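Local coordinates for putative signal recognition particle protein (Chaetomium thermophilum, PDB 5CK5), which binds guanine nucleotide with magnesium and is probably the GTP-binding beta subunit of the signal recognition particle receptor at the endoplasmic reticulum membrane, at residues P20-I25 / F111-T116; T95-D100 / P135-I140; S195-F200 / M285-E290; V165-D170 / V214-N219. All coordinates share one frame; numbering follows the deposited sequence.

Contact 1. Residues P20-I25 / F111-T116; sequences PSVLLI and FLLIDT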
# COMPACT_ATOMS: atom_id res chain seq x y z
N PRO A 20 -4.21 15.55 -3.71
CA PRO A 20 -3.47 14.60 -2.86
C PRO A 20 -3.18 13.31 -3.62
O PRO A 20 -3.90 12.98 -4.56
CB PRO A 20 -4.41 14.35 -1.68
CG PRO A 20 -5.76 14.79 -2.13
CD PRO A 20 -5.61 15.72 -3.29
N SER A 21 -2.14 12.59 -3.24
CA SER A 21 -1.75 11.42 -4.02
C SER A 21 -1.77 10.14 -3.16
O SER A 21 -1.64 10.18 -1.94
CB SER A 21 -0.38 11.62 -4.68
OG SER A 21 0.67 11.82 -3.74
N VAL A 22 -1.98 9.01 -3.83
CA VAL A 22 -2.02 7.72 -3.17
C VAL A 22 -0.84 6.91 -3.62
O VAL A 22 -0.66 6.69 -4.81
CB VAL A 22 -3.31 6.96 -3.49
CG1 VAL A 22 -3.30 5.63 -2.79
CG2 VAL A 22 -4.51 7.76 -3.07
N LEU A 23 -0.03 6.48 -2.67
CA LEU A 23 1.14 5.68 -2.99
C LEU A 23 0.75 4.25 -3.32
O LEU A 23 0.15 3.54 -2.52
CB LEU A 23 2.16 5.69 -1.86
CG LEU A 23 3.57 5.51 -2.41
CD1 LEU A 23 3.82 6.50 -3.53
CD2 LEU A 23 4.63 5.64 -1.32
N LEU A 24 1.06 3.87 -4.54
CA LEU A 24 0.81 2.55 -5.04
C LEU A 24 2.12 1.80 -4.94
O LEU A 24 3.08 2.09 -5.67
CB LEU A 24 0.31 2.62 -6.48
CG LEU A 24 0.31 1.34 -7.30
CD1 LEU A 24 -0.62 0.36 -6.64
CD2 LEU A 24 -0.11 1.65 -8.72
N ILE A 25 2.18 0.85 -4.03
CA ILE A 25 3.41 0.13 -3.80
C ILE A 25 3.13 -1.36 -3.84
O ILE A 25 2.01 -1.79 -3.65
CB ILE A 25 4.02 0.54 -2.45
CG1 ILE A 25 3.08 0.20 -1.31
CG2 ILE A 25 4.17 1.99 -2.39
CD1 ILE A 25 3.48 0.80 -0.01
N PHE A 111 -7.75 12.77 -7.36
CA PHE A 111 -6.48 12.45 -6.72
C PHE A 111 -5.53 11.79 -7.72
O PHE A 111 -5.94 11.35 -8.78
CB PHE A 111 -6.67 11.53 -5.50
CG PHE A 111 -6.98 10.10 -5.84
CD1 PHE A 111 -8.28 9.68 -5.99
CD2 PHE A 111 -5.97 9.18 -5.97
CE1 PHE A 111 -8.56 8.36 -6.29
CE2 PHE A 111 -6.23 7.86 -6.27
CZ PHE A 111 -7.53 7.45 -6.43
N LEU A 112 -4.26 11.69 -7.34
CA LEU A 112 -3.24 11.11 -8.20
C LEU A 112 -2.83 9.73 -7.72
O LEU A 112 -2.69 9.50 -6.53
CB LEU A 112 -1.99 11.99 -8.25
CG LEU A 112 -2.00 13.36 -8.91
CD1 LEU A 112 -0.78 14.12 -8.46
CD2 LEU A 112 -2.03 13.27 -10.42
N LEU A 113 -2.60 8.82 -8.66
CA LEU A 113 -2.09 7.51 -8.31
C LEU A 113 -0.62 7.41 -8.68
O LEU A 113 -0.25 7.55 -9.85
CB LEU A 113 -2.88 6.42 -9.02
CG LEU A 113 -2.63 5.05 -8.44
CD1 LEU A 113 -3.21 5.02 -7.06
CD2 LEU A 113 -3.23 4.00 -9.33
N ILE A 114 0.22 7.20 -7.68
CA ILE A 114 1.66 7.22 -7.88
C ILE A 114 2.33 5.85 -7.82
O ILE A 114 2.31 5.16 -6.81
CB ILE A 114 2.33 8.19 -6.89
CG1 ILE A 114 2.06 9.61 -7.35
CG2 ILE A 114 3.84 8.04 -6.90
CD1 ILE A 114 2.57 10.67 -6.42
N ASP A 115 2.90 5.50 -8.97
CA ASP A 115 3.57 4.24 -9.22
C ASP A 115 5.00 4.16 -8.68
O ASP A 115 5.71 5.16 -8.64
CB ASP A 115 3.58 3.99 -10.73
CG ASP A 115 3.86 2.56 -11.09
OD1 ASP A 115 4.14 1.75 -10.19
OD2 ASP A 115 3.78 2.24 -12.29
N THR A 116 5.40 2.97 -8.29
CA THR A 116 6.73 2.75 -7.76
C THR A 116 7.44 1.62 -8.54
O THR A 116 6.82 0.95 -9.36
CB THR A 116 6.65 2.44 -6.25
OG1 THR A 116 5.99 1.19 -6.03
CG2 THR A 116 5.88 3.55 -5.52

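Contact 2. Residues T95-D100 / P135-I140; sequences TSYKVD and PSLTII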
# COMPACT_ATOMS: atom_id res chain seq x y z
N THR A 95 14.51 10.99 -4.89
CA THR A 95 13.80 10.82 -6.15
C THR A 95 12.40 11.42 -6.13
O THR A 95 11.62 11.21 -5.19
CB THR A 95 13.70 9.34 -6.55
OG1 THR A 95 15.01 8.77 -6.58
CG2 THR A 95 13.07 9.20 -7.93
N SER A 96 12.13 12.21 -7.16
CA SER A 96 10.83 12.78 -7.43
C SER A 96 10.05 11.88 -8.38
O SER A 96 10.59 10.89 -8.88
CB SER A 96 10.97 14.17 -8.02
OG SER A 96 11.07 14.11 -9.43
N TYR A 97 8.79 12.22 -8.61
CA TYR A 97 7.92 11.40 -9.44
C TYR A 97 7.36 12.19 -10.64
O TYR A 97 7.01 13.35 -10.50
CB TYR A 97 6.79 10.85 -8.58
CG TYR A 97 7.32 10.00 -7.45
CD1 TYR A 97 7.61 8.66 -7.64
CD2 TYR A 97 7.57 10.55 -6.20
CE1 TYR A 97 8.10 7.89 -6.61
CE2 TYR A 97 8.08 9.78 -5.17
CZ TYR A 97 8.34 8.45 -5.39
OH TYR A 97 8.84 7.68 -4.38
N LYS A 98 7.28 11.55 -11.80
CA LYS A 98 6.98 12.26 -13.05
C LYS A 98 5.60 11.98 -13.66
O LYS A 98 5.52 11.55 -14.80
CB LYS A 98 8.07 11.96 -14.08
CG LYS A 98 8.34 13.10 -15.06
CD LYS A 98 9.37 12.72 -16.11
CE LYS A 98 9.66 13.86 -17.07
NZ LYS A 98 10.58 14.88 -16.50
N VAL A 99 4.53 12.20 -12.91
CA VAL A 99 3.19 11.90 -13.41
C VAL A 99 2.52 12.98 -14.28
O VAL A 99 2.68 14.17 -14.05
CB VAL A 99 2.25 11.56 -12.23
CG1 VAL A 99 2.97 10.65 -11.27
CG2 VAL A 99 1.80 12.81 -11.51
N ASP A 100 1.82 12.56 -15.32
CA ASP A 100 0.98 13.47 -16.09
C ASP A 100 -0.37 13.73 -15.40
O ASP A 100 -1.12 12.80 -15.14
CB ASP A 100 0.76 12.94 -17.51
CG ASP A 100 0.15 13.97 -18.45
OD1 ASP A 100 -0.25 15.06 -17.98
OD2 ASP A 100 0.10 13.71 -19.67
N PRO A 135 3.74 13.63 5.11
CA PRO A 135 4.41 13.29 3.86
C PRO A 135 3.89 14.12 2.71
O PRO A 135 2.68 14.23 2.55
CB PRO A 135 4.06 11.82 3.65
CG PRO A 135 3.45 11.37 4.95
CD PRO A 135 2.83 12.57 5.54
N SER A 136 4.78 14.70 1.92
CA SER A 136 4.37 15.38 0.70
C SER A 136 5.27 14.89 -0.42
O SER A 136 6.47 14.74 -0.23
CB SER A 136 4.46 16.90 0.82
OG SER A 136 5.79 17.32 0.98
N LEU A 137 4.68 14.65 -1.58
CA LEU A 137 5.41 14.10 -2.71
C LEU A 137 5.68 15.14 -3.76
O LEU A 137 4.80 15.92 -4.13
CB LEU A 137 4.65 12.93 -3.33
CG LEU A 137 4.76 11.63 -2.55
CD1 LEU A 137 3.88 10.54 -3.14
CD2 LEU A 137 6.22 11.18 -2.50
N THR A 138 6.92 15.16 -4.22
CA THR A 138 7.34 16.09 -5.23
C THR A 138 7.12 15.47 -6.61
O THR A 138 7.74 14.47 -6.96
CB THR A 138 8.80 16.44 -5.05
OG1 THR A 138 9.02 16.82 -3.68
CG2 THR A 138 9.21 17.55 -6.00
N ILE A 139 6.29 16.12 -7.41
CA ILE A 139 5.84 15.56 -8.68
C ILE A 139 6.23 16.43 -9.89
O ILE A 139 6.22 17.65 -9.79
CB ILE A 139 4.32 15.36 -8.64
CG1 ILE A 139 3.76 15.44 -10.05
CG2 ILE A 139 3.66 16.37 -7.67
CD1 ILE A 139 2.63 16.34 -10.23
N ILE A 140 6.51 15.83 -11.05
CA ILE A 140 6.87 16.59 -12.25
C ILE A 140 5.89 16.28 -13.39
O ILE A 140 5.99 15.25 -14.04
CB ILE A 140 8.29 16.23 -12.74
CG1 ILE A 140 9.32 16.37 -11.62
CG2 ILE A 140 8.63 17.00 -14.01
CD1 ILE A 140 10.74 15.98 -12.03

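Contact 3. Residues S195-F200 / M285-E290; sequences SLQKRF and MEFDME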
# COMPACT_ATOMS: atom_id res chain seq x y z
N SER A 195 6.49 1.16 9.13
CA SER A 195 6.98 2.51 8.86
C SER A 195 5.95 3.50 9.27
O SER A 195 6.23 4.50 9.91
CB SER A 195 7.30 2.69 7.38
OG SER A 195 8.42 1.93 7.00
N LEU A 196 4.73 3.22 8.89
CA LEU A 196 3.59 4.03 9.26
C LEU A 196 3.37 3.96 10.75
O LEU A 196 2.82 4.88 11.35
CB LEU A 196 2.36 3.56 8.48
CG LEU A 196 2.38 3.92 6.99
CD1 LEU A 196 1.40 3.11 6.18
CD2 LEU A 196 2.03 5.38 6.91
N GLN A 197 3.73 2.83 11.35
CA GLN A 197 3.58 2.64 12.78
C GLN A 197 4.57 3.51 13.55
O GLN A 197 4.23 4.11 14.57
CB GLN A 197 3.76 1.16 13.12
CG GLN A 197 3.72 0.84 14.57
CD GLN A 197 3.68 -0.63 14.80
OE1 GLN A 197 3.21 -1.36 13.93
NE2 GLN A 197 4.15 -1.08 15.95
N LYS A 198 5.79 3.59 13.04
CA LYS A 198 6.79 4.45 13.62
C LYS A 198 6.39 5.89 13.42
O LYS A 198 6.65 6.73 14.26
CB LYS A 198 8.16 4.23 12.97
CG LYS A 198 8.76 2.87 13.14
CD LYS A 198 9.99 2.80 12.25
CE LYS A 198 10.79 1.55 12.48
NZ LYS A 198 11.99 1.55 11.62
N ARG A 199 5.78 6.17 12.29
CA ARG A 199 5.37 7.53 11.97
C ARG A 199 4.29 8.06 12.91
O ARG A 199 4.29 9.22 13.27
CB ARG A 199 4.89 7.56 10.53
CG ARG A 199 4.28 8.84 10.09
CD ARG A 199 3.41 8.58 8.88
NE ARG A 199 2.65 9.76 8.50
CZ ARG A 199 1.36 9.94 8.74
NH1 ARG A 199 0.68 9.01 9.38
NH2 ARG A 199 0.77 11.05 8.35
N PHE A 200 3.39 7.18 13.33
CA PHE A 200 2.37 7.54 14.30
C PHE A 200 2.90 7.80 15.70
O PHE A 200 2.48 8.73 16.38
CB PHE A 200 1.32 6.43 14.38
CG PHE A 200 0.37 6.61 15.53
CD1 PHE A 200 -0.71 7.44 15.42
CD2 PHE A 200 0.58 5.95 16.72
CE1 PHE A 200 -1.56 7.61 16.46
CE2 PHE A 200 -0.27 6.11 17.76
CZ PHE A 200 -1.34 6.94 17.64
N MET A 285 -5.67 -0.45 14.19
CA MET A 285 -6.56 0.67 14.52
C MET A 285 -6.07 1.44 15.74
O MET A 285 -6.42 2.60 15.95
CB MET A 285 -7.99 0.20 14.76
CG MET A 285 -8.75 -0.13 13.50
SD MET A 285 -8.59 1.21 12.32
CE MET A 285 -9.63 0.61 11.00
N GLU A 286 -5.28 0.78 16.58
CA GLU A 286 -4.75 1.41 17.77
C GLU A 286 -3.73 2.51 17.45
O GLU A 286 -3.38 3.28 18.32
CB GLU A 286 -4.18 0.36 18.70
CG GLU A 286 -5.31 -0.32 19.48
CD GLU A 286 -4.87 -1.55 20.21
OE1 GLU A 286 -4.22 -2.41 19.58
OE2 GLU A 286 -5.19 -1.67 21.42
N PHE A 287 -3.24 2.55 16.21
CA PHE A 287 -2.39 3.64 15.77
C PHE A 287 -3.06 4.53 14.70
O PHE A 287 -2.36 5.17 13.91
CB PHE A 287 -1.07 3.10 15.23
CG PHE A 287 -0.51 1.97 16.04
CD1 PHE A 287 0.15 2.21 17.22
CD2 PHE A 287 -0.64 0.67 15.62
CE1 PHE A 287 0.66 1.18 17.95
CE2 PHE A 287 -0.15 -0.36 16.35
CZ PHE A 287 0.51 -0.10 17.52
N ASP A 288 -4.39 4.58 14.67
CA ASP A 288 -5.14 5.42 13.72
C ASP A 288 -4.77 5.15 12.26
O ASP A 288 -4.81 6.02 11.39
CB ASP A 288 -4.95 6.91 14.06
CG ASP A 288 -5.92 7.82 13.30
OD1 ASP A 288 -7.12 7.50 13.22
OD2 ASP A 288 -5.47 8.89 12.81
N MET A 289 -4.45 3.90 11.98
CA MET A 289 -4.23 3.48 10.61
C MET A 289 -5.21 2.38 10.25
O MET A 289 -5.32 1.38 10.94
CB MET A 289 -2.76 3.09 10.46
CG MET A 289 -2.30 2.07 11.47
SD MET A 289 -0.51 1.91 11.64
CE MET A 289 0.01 1.44 9.99
N GLU A 290 -5.92 2.58 9.16
CA GLU A 290 -6.89 1.61 8.70
C GLU A 290 -6.29 0.76 7.59
O GLU A 290 -5.87 1.28 6.56
CB GLU A 290 -8.17 2.30 8.22
CG GLU A 290 -9.11 1.40 7.45
CD GLU A 290 -10.33 2.14 6.99
OE1 GLU A 290 -10.28 3.38 6.99
OE2 GLU A 290 -11.32 1.48 6.62

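Contact 4. Residues V165-D170 / V214-N219; sequences VIFLLD and VLIAAN. With GDP (guanosine-5'-diphosphate), chain E.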
# COMPACT_ATOMS: atom_id res chain seq x y z
N VAL A 165 -2.46 4.95 0.86
CA VAL A 165 -1.53 3.99 0.27
C VAL A 165 -2.28 2.80 -0.34
O VAL A 165 -3.21 2.30 0.26
CB VAL A 165 -0.53 3.47 1.32
CG1 VAL A 165 0.17 2.24 0.82
CG2 VAL A 165 0.46 4.54 1.69
N ILE A 166 -1.90 2.38 -1.55
CA ILE A 166 -2.47 1.15 -2.10
C ILE A 166 -1.41 0.07 -2.19
O ILE A 166 -0.50 0.19 -2.99
CB ILE A 166 -3.06 1.34 -3.51
CG1 ILE A 166 -4.28 2.26 -3.47
CG2 ILE A 166 -3.51 0.01 -4.08
CD1 ILE A 166 -4.88 2.52 -4.83
N PHE A 167 -1.54 -0.99 -1.39
CA PHE A 167 -0.62 -2.12 -1.51
C PHE A 167 -1.15 -3.25 -2.41
O PHE A 167 -1.95 -4.09 -2.01
CB PHE A 167 -0.26 -2.69 -0.12
CG PHE A 167 0.91 -3.63 -0.16
CD1 PHE A 167 2.20 -3.15 -0.33
CD2 PHE A 167 0.72 -5.01 -0.08
CE1 PHE A 167 3.29 -4.02 -0.40
CE2 PHE A 167 1.79 -5.88 -0.15
CZ PHE A 167 3.08 -5.38 -0.31
N LEU A 168 -0.59 -3.30 -3.61
CA LEU A 168 -1.00 -4.20 -4.67
C LEU A 168 -0.17 -5.47 -4.70
O LEU A 168 1.05 -5.42 -4.64
CB LEU A 168 -0.85 -3.47 -6.01
CG LEU A 168 -1.51 -3.99 -7.28
CD1 LEU A 168 -3.02 -4.11 -7.15
CD2 LEU A 168 -1.18 -3.01 -8.36
N LEU A 169 -0.82 -6.62 -4.80
CA LEU A 169 -0.10 -7.87 -4.94
C LEU A 169 -0.79 -8.81 -5.92
O LEU A 169 -1.98 -8.70 -6.17
CB LEU A 169 0.07 -8.57 -3.60
CG LEU A 169 -1.16 -8.97 -2.82
CD1 LEU A 169 -1.53 -10.40 -3.15
CD2 LEU A 169 -0.91 -8.80 -1.33
N ASP A 170 -0.03 -9.74 -6.47
CA ASP A 170 -0.59 -10.72 -7.37
C ASP A 170 -1.17 -11.86 -6.54
O ASP A 170 -0.44 -12.60 -5.89
CB ASP A 170 0.47 -11.19 -8.34
CG ASP A 170 -0.08 -12.04 -9.42
OD1 ASP A 170 -1.19 -12.57 -9.23
OD2 ASP A 170 0.58 -12.17 -10.47
N VAL A 214 -4.00 2.20 4.42
CA VAL A 214 -3.38 1.36 3.42
C VAL A 214 -4.41 0.39 2.92
O VAL A 214 -5.07 -0.28 3.69
CB VAL A 214 -2.18 0.58 3.97
CG1 VAL A 214 -1.71 -0.45 2.95
CG2 VAL A 214 -1.07 1.53 4.32
N LEU A 215 -4.57 0.33 1.61
CA LEU A 215 -5.47 -0.65 1.02
C LEU A 215 -4.70 -1.82 0.41
O LEU A 215 -3.97 -1.64 -0.55
CB LEU A 215 -6.33 0.03 -0.02
CG LEU A 215 -7.16 -0.97 -0.79
CD1 LEU A 215 -8.12 -1.61 0.17
CD2 LEU A 215 -7.88 -0.26 -1.88
N ILE A 216 -4.89 -3.03 0.94
CA ILE A 216 -4.17 -4.19 0.43
C ILE A 216 -5.00 -4.84 -0.66
O ILE A 216 -5.90 -5.64 -0.40
CB ILE A 216 -3.86 -5.19 1.55
CG1 ILE A 216 -2.99 -4.55 2.62
CG2 ILE A 216 -3.15 -6.41 1.02
CD1 ILE A 216 -2.75 -5.44 3.80
N ALA A 217 -4.65 -4.53 -1.90
CA ALA A 217 -5.45 -4.91 -3.06
C ALA A 217 -4.99 -6.20 -3.66
O ALA A 217 -3.93 -6.27 -4.24
CB ALA A 217 -5.41 -3.82 -4.09
N ALA A 218 -5.80 -7.23 -3.55
CA ALA A 218 -5.45 -8.52 -4.09
C ALA A 218 -5.84 -8.59 -5.57
O ALA A 218 -7.00 -8.82 -5.90
CB ALA A 218 -6.12 -9.62 -3.31
N ASN A 219 -4.87 -8.36 -6.44
CA ASN A 219 -5.11 -8.24 -7.87
C ASN A 219 -5.21 -9.59 -8.55
O ASN A 219 -4.96 -10.62 -7.93
CB ASN A 219 -4.01 -7.41 -8.55
CG ASN A 219 -4.43 -6.89 -9.92
OD1 ASN A 219 -5.60 -6.88 -10.24
ND2 ASN A 219 -3.48 -6.50 -10.73
PB GDP E . 4.65 -4.35 -11.88
O1B GDP E . 4.90 -2.94 -12.35
O2B GDP E . 5.90 -5.16 -12.00
O3B GDP E . 4.23 -4.39 -10.46
O3A GDP E . 3.48 -5.13 -12.65
PA GDP E . 3.12 -5.02 -14.20
O1A GDP E . 1.91 -4.17 -14.38
O2A GDP E . 4.28 -4.58 -15.04
O5' GDP E . 2.93 -6.55 -14.56
C5' GDP E . 2.08 -7.47 -13.92
C4' GDP E . 1.81 -8.50 -15.00
O4' GDP E . 0.55 -9.06 -14.66
C3' GDP E . 1.66 -7.80 -16.35
O3' GDP E . 2.06 -8.56 -17.50
C2' GDP E . 0.18 -7.54 -16.46
O2' GDP E . -0.22 -7.62 -17.82
C1' GDP E . -0.41 -8.67 -15.64
N9 GDP E . -1.61 -8.15 -15.00
C8 GDP E . -1.80 -6.93 -14.49
N7 GDP E . -3.05 -6.83 -13.99
C5 GDP E . -3.67 -8.01 -14.19
C6 GDP E . -4.99 -8.60 -13.93
O6 GDP E . -5.90 -7.98 -13.37
N1 GDP E . -5.19 -9.85 -14.32
C2 GDP E . -4.25 -10.58 -14.92
N2 GDP E . -4.51 -11.85 -15.29
N3 GDP E . -3.03 -10.11 -15.19
C4 GDP E . -2.70 -8.86 -14.86

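Contact 1. Residues P20-I25 / F111-T116
P20-I25 and F111-T116 run side by side in parallel, strands 21-25 and 112-114 approaching to 4.7 Å between axes with a crossing angle of -25°. S21, V22 and L23 pair with L112, L113 and I114, and the ladder alternates direction in the usual parallel way: L112 N gives to P20 O, V22 N to L112 O (2.8 Å), I114 N to V22 O and L24 N to I114 O. The two faces of this small ladder are furnished differently. On the one carrying V22 and L113, the CG2 branch of V22 points back along the chain and meets the F111 ring slantwise, 3.5 Å from CD2. F111 can lie there because its chi1 of 75° folds the ring in over its own backbone, and F39 of helix 32-41 packs against the same ring. Further along, the methyl ends of L24 and L113 touch, CD2 to CD2 at 4.0 Å. On the face carrying S21 and L23, I114 is the central residue: its long branch ends with CD1 3.5 Å from S21 OG, while its short branch, CG2, meets L23 CD1 at 3.7 Å. Past the ladder, T116 turns its methyl to I25, with CG2 3.9 Å from I25 CG2. Both strands end at the nucleotide. The chain after I25 forms the P-loop; K32 touches D115 and T116, T33 touches D115, and D115 lies near the bound magnesium ion. This is the pairing of Walker A strand with DxxG strand characteristic of small-GTPase folds.

Contact 2. Residues T95-D100 / P135-I140
Y97 is tied to the edge of strand 136-139 at both ends of its backbone: its N donates to T138 O (3.0 Å), and its carbonyl O receives I140 N (2.6 Å). The result is a single bridge opposite I139, which fastens an irregular loop to the strand. From there the tyrosine can be followed outward. Its CB is 4.1 Å from T138 O, and that oxygen stays near the plane of the ring, at the edge. With CG turned away from the carbonyl carbon (chi1 -60°), the ring runs back toward L137; Y97 CD2 lies 4.0 Å from L137 CD2, and Y97 CE2 comes to 3.5 Å from the same methyl, obliquely. At the tip, OH is hydrogen-bonded to NE2 of H129 on helix 123-131. The neighbours of Y97 meet I139 and I140. V99 CG2 meets I139 CG1 at 3.6 Å, the two side chains at about a right angle. I140 lies between two polar side chains: S96 OG is 3.2 Å from its CD1, and the aliphatic part of K98 passes its carbonyl, CG to I140 O 3.3 Å, before NZ reaches the CG2 methyl. The chemistry is thus layered: backbone amides fix the register, apolar groups fill the inner side toward L112 and I114, and the tyrosine hydroxyl, reaching past the leucine, spends its polarity on a histidine and links loop, strand and helix.

Contact 3. Residues S195-F200 / M285-E290
The F200 ring lies flat against the backbone of F287, with F287 CA 3.7 Å above the ring plane and over its centre. The setting is the alpha/beta G-domain fold of the family: F200 sits near the end of helix 180-201, and F287 lies in the loop leading into strand 291-295. F287 CB makes a CH-pi contact with the same ring, 4.0 Å from its centroid, and F287 O comes over that face to 3.2 Å from F200 CD1. F200 reaches across because its ring is swung away from the backbone N (chi1 169°). The two phenyl groups themselves meet obliquely, their planes at 68°, with F200 CE2 coming to the edge of the F287 ring. One turn earlier in the helix, the amide of Q197 is stacked over a face of F287, the planes just 11° apart. Q197 OE1 is held by G272 N, a bond that would help keep the amide in that orientation, while R203 makes a cation-pi contact with F200. The join rests on apolar and pi surfaces together with the F287 carbonyl and the Q197 amide; D288 OD2 is bonded to S211 OG. Deeper in, M289 bends its thioether at the last torsion and sets its methyl CE 3.5 Å from L196 CB.

Contact 4. Residues V165-D170 / V214-N219
N219 meets L168 through its CB, 3.7 Å from L168 CD1, and sets its amide beside the guanine base, with ND2 3.3 Å from GDP N7. It begins the NKxD guanine-recognition motif of the G-domain fold, which continues with K220 and D222. The chi1 of -162° carries the amide off the end of the strand toward the nucleotide, and a hydrogen bond from ND2 to A30 O of the P-loop steadies it. The residue itself is anchored by its N, which donates to L169 O at 2.9 Å. D170, its partner in the ladder, forms a salt bridge with K220, a nucleotide-binding residue. Behind this site, strand 158-170, through its 165-170 part, runs parallel to strand 214-219, the two linked through helix 180-201 in a beta-alpha-beta crossover. L169 N gives to A217 O, while A217 N approaches F167 O from above the carbonyl plane, 40° out of it. The face with L215, A217 and N219 is covered by W308 of helix 306-313; the other face, with F167 and I216, packs on L189 of helix 180-201. At the far end, V165 and V214 lie side by side, pointing the same way, with V165 CB 3.6 Å from V214 CG2.

How the contacts relate
Contacts 1 and 4 are neighbouring pairs in one mixed sheet, their centres about 12 Å apart, joined where strand 21-25 bonds to strand 158-170. Contact 2 lies about 9 Å from contact 1, between centres, at the antiparallel strand 136-139; L137 packs on S21 and I114, and the segments of the two contacts alternate along the chain. Contact 3 is about 17 Å from contact 4, between centres, away from the nucleotide, and their segments alternate as well, E290 reaching V214. Contacts 1 and 2 close before 3 and 4 open. Contact 1 lies beside the P-loop and magnesium, and contact 4 ends in base-recognition residue N219; contact 2 fastens a loop to their sheet, and contact 3 joins helix 180-201 to the loop before strand 291-295.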